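Local coordinates for protein GH127 beta-L-arabinofuranoside (Geobacillus stearothermophilus, PDB 4QK0) that probably hydrolyses beta-L-arabinofuranosides, releasing L-arabinose as a glycoside hydrolase of family 127, at residues 139-145 against 188-194. Residues are numbered along the deposited sequence; the frame is centred on the assembly and turned at random.
Sequences HELYCAG and YDGHQEI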
loop_
_atom_site.group_PDB
_atom_site.type_symbol
_atom_site.label_atom_id
_atom_site.label_comp_id
_atom_site.label_asym_id
_atom_site.label_seq_id
_atom_site.Cartn_x
_atom_site.Cartn_y
_atom_site.Cartn_z
ATOM N N HIS A 139 8.217 -13.388 25.094
ATOM C CA HIS A 139 6.947 -14.145 25.172
ATOM C C HIS A 139 6.821 -15.185 26.316
ATOM O O HIS A 139 6.009 -16.082 26.248
ATOM C CB HIS A 139 6.702 -14.870 23.856
ATOM C CG HIS A 139 6.302 -13.986 22.731
ATOM N ND1 HIS A 139 7.140 -13.018 22.220
ATOM C CD2 HIS A 139 5.206 -13.999 21.936
ATOM C CE1 HIS A 139 6.565 -12.459 21.165
ATOM N NE2 HIS A 139 5.373 -13.010 21.005
ATOM N N GLU A 140 7.644 -15.055 27.342
ATOM C CA GLU A 140 7.644 -15.975 28.476
ATOM C C GLU A 140 6.265 -16.090 29.089
ATOM O O GLU A 140 5.724 -17.209 29.260
ATOM C CB GLU A 140 8.652 -15.537 29.530
ATOM C CG GLU A 140 10.092 -15.887 29.223
ATOM C CD GLU A 140 11.075 -15.146 30.151
ATOM O OE1 GLU A 140 11.769 -15.821 30.978
ATOM O OE2 GLU A 140 11.150 -13.896 30.021
ATOM N N LEU A 141 5.668 -14.938 29.430
ATOM C CA LEU A 141 4.331 -14.936 30.044
ATOM C C LEU A 141 3.259 -15.357 29.041
ATOM O O LEU A 141 2.280 -16.017 29.394
ATOM C CB LEU A 141 4.001 -13.573 30.653
ATOM C CG LEU A 141 4.952 -13.167 31.743
ATOM C CD1 LEU A 141 4.568 -11.803 32.259
ATOM C CD2 LEU A 141 4.991 -14.171 32.898
ATOM N N TYR A 142 3.439 -14.953 27.791
ATOM C CA TYR A 142 2.562 -15.383 26.718
ATOM C C TYR A 142 2.524 -16.894 26.626
ATOM O O TYR A 142 1.436 -17.504 26.543
ATOM C CB TYR A 142 3.042 -14.741 25.396
ATOM C CG TYR A 142 2.418 -15.220 24.126
ATOM C CD1 TYR A 142 2.931 -16.302 23.461
ATOM C CD2 TYR A 142 1.343 -14.561 23.557
ATOM C CE1 TYR A 142 2.358 -16.749 22.270
ATOM C CE2 TYR A 142 0.778 -14.987 22.377
ATOM C CZ TYR A 142 1.307 -16.082 21.736
ATOM O OH TYR A 142 0.754 -16.486 20.573
ATOM N N CYS A 143 3.681 -17.527 26.605
ATOM C CA CYS A 143 3.692 -19.021 26.573
ATOM C C CYS A 143 3.066 -19.614 27.829
ATOM O O CYS A 143 2.299 -20.545 27.749
ATOM C CB CYS A 143 5.125 -19.576 26.367
ATOM S SG CYS A 143 5.807 -19.208 24.716
ATOM N N ALA A 144 3.374 -19.029 28.985
ATOM C CA ALA A 144 2.792 -19.494 30.247
ATOM C C ALA A 144 1.283 -19.374 30.202
ATOM O O ALA A 144 0.564 -20.311 30.529
ATOM C CB ALA A 144 3.337 -18.693 31.396
ATOM N N GLY A 145 0.793 -18.256 29.679
ATOM C CA GLY A 145 -0.641 -18.058 29.525
ATOM C C GLY A 145 -1.279 -19.095 28.655
ATOM O O GLY A 145 -2.304 -19.682 29.016
ATOM N N TYR A 188 5.615 -6.868 32.765
ATOM C CA TYR A 188 4.487 -7.471 32.046
ATOM C C TYR A 188 4.983 -7.875 30.623
ATOM O O TYR A 188 6.048 -7.443 30.234
ATOM C CB TYR A 188 3.329 -6.464 31.976
ATOM C CG TYR A 188 3.711 -5.044 31.712
ATOM C CD1 TYR A 188 4.013 -4.607 30.416
ATOM C CD2 TYR A 188 3.790 -4.102 32.752
ATOM C CE1 TYR A 188 4.382 -3.298 30.165
ATOM C CE2 TYR A 188 4.165 -2.788 32.496
ATOM C CZ TYR A 188 4.449 -2.389 31.201
ATOM O OH TYR A 188 4.773 -1.067 30.930
ATOM N N ASP A 189 4.235 -8.682 29.867
ATOM C CA ASP A 189 4.727 -9.253 28.594
ATOM C C ASP A 189 4.380 -8.313 27.447
ATOM O O ASP A 189 3.342 -7.627 27.448
ATOM C CB ASP A 189 4.140 -10.645 28.331
ATOM C CG ASP A 189 4.950 -11.482 27.278
ATOM O OD1 ASP A 189 5.085 -11.057 26.111
ATOM O OD2 ASP A 189 5.382 -12.590 27.626
ATOM N N GLY A 190 5.306 -8.253 26.492
ATOM C CA GLY A 190 5.125 -7.519 25.244
ATOM C C GLY A 190 3.986 -8.058 24.447
ATOM O O GLY A 190 3.376 -7.348 23.647
ATOM N N HIS A 191 3.625 -9.302 24.720
ATOM C CA HIS A 191 2.440 -9.856 24.126
ATOM C C HIS A 191 1.471 -10.331 25.189
ATOM O O HIS A 191 1.656 -11.392 25.786
ATOM C CB HIS A 191 2.787 -11.013 23.190
ATOM C CG HIS A 191 1.715 -11.336 22.209
ATOM N ND1 HIS A 191 0.384 -11.414 22.553
ATOM C CD2 HIS A 191 1.776 -11.614 20.875
ATOM C CE1 HIS A 191 -0.333 -11.726 21.481
ATOM N NE2 HIS A 191 0.491 -11.830 20.449
ATOM N N GLN A 192 0.370 -9.582 25.317
ATOM C CA GLN A 192 -0.654 -9.886 26.228
ATOM C C GLN A 192 -1.241 -11.243 25.940
ATOM O O GLN A 192 -1.274 -11.701 24.791
ATOM C CB GLN A 192 -1.734 -8.807 26.211
ATOM C CG GLN A 192 -1.218 -7.407 26.411
ATOM C CD GLN A 192 -0.853 -6.686 25.107
ATOM O OE1 GLN A 192 -0.162 -7.237 24.263
ATOM N NE2 GLN A 192 -1.342 -5.448 24.938
ATOM N N GLU A 193 -1.672 -11.901 27.015
ATOM C CA GLU A 193 -2.229 -13.248 27.002
ATOM C C GLU A 193 -2.303 -13.783 28.449
ATOM O O GLU A 193 -3.271 -14.430 28.798
ATOM C CB GLU A 193 -1.427 -14.245 26.116
ATOM C CG GLU A 193 -1.566 -15.718 26.452
ATOM C CD GLU A 193 -2.936 -16.291 26.148
ATOM O OE1 GLU A 193 -3.745 -15.648 25.454
ATOM O OE2 GLU A 193 -3.209 -17.428 26.590
ATOM N N ILE A 194 -1.273 -13.564 29.228
ATOM C CA ILE A 194 -1.230 -14.089 30.614
ATOM C C ILE A 194 -2.410 -13.545 31.424
ATOM O O ILE A 194 -3.000 -14.270 32.240
ATOM C CB ILE A 194 0.110 -13.770 31.306
ATOM C CG1 ILE A 194 0.258 -14.521 32.640
ATOM C CG2 ILE A 194 0.274 -12.294 31.577
ATOM C CD1 ILE A 194 0.269 -16.006 32.512
HETATM O O HOH W 1 7.133 -10.811 24.644
#
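Gly145 and Ile194 bring the backbones closest, CA to CA 4.2 Å, where the first turn and a half of helix 140-158 meets loop 188-193 and the start of helix 194-205. At the helix N-terminus, where N-H groups lack partners within the helix, Asp189 supplies an acceptor. Its OD2 accepts from Tyr142 N at 3.1 Å, met from above the carboxylate plane, and weakly from Leu141 N. OD1 closes an Asx turn by accepting from His191 N at 2.7 Å, fixing the carboxylate's rotation. An asparagine here would probably turn its NH2 toward either the Tyr142 and Leu141 N-H groups or that of His191, leaving those donors without their acceptor. His191, its first torsion extended away from the backbone N (chi1 -161°), offers a ring face to the edge of Tyr142, whose CE2 lies over the imidazole centre, 3.5 Å above its plane; a hydrogen bond from ND1 to Gln192 O, close to the ring plane, steadies it. His191 CB covers a face of His139. Beyond, Leu141 CB meets Ile194 CB at 4.0 Å. Helices 162-177 and 208-220 pack on this apolar side through Ile174 and Phe217, while Arg268 of helix 266-283 touches His191, within the catalytic (alpha/alpha)6 barrel.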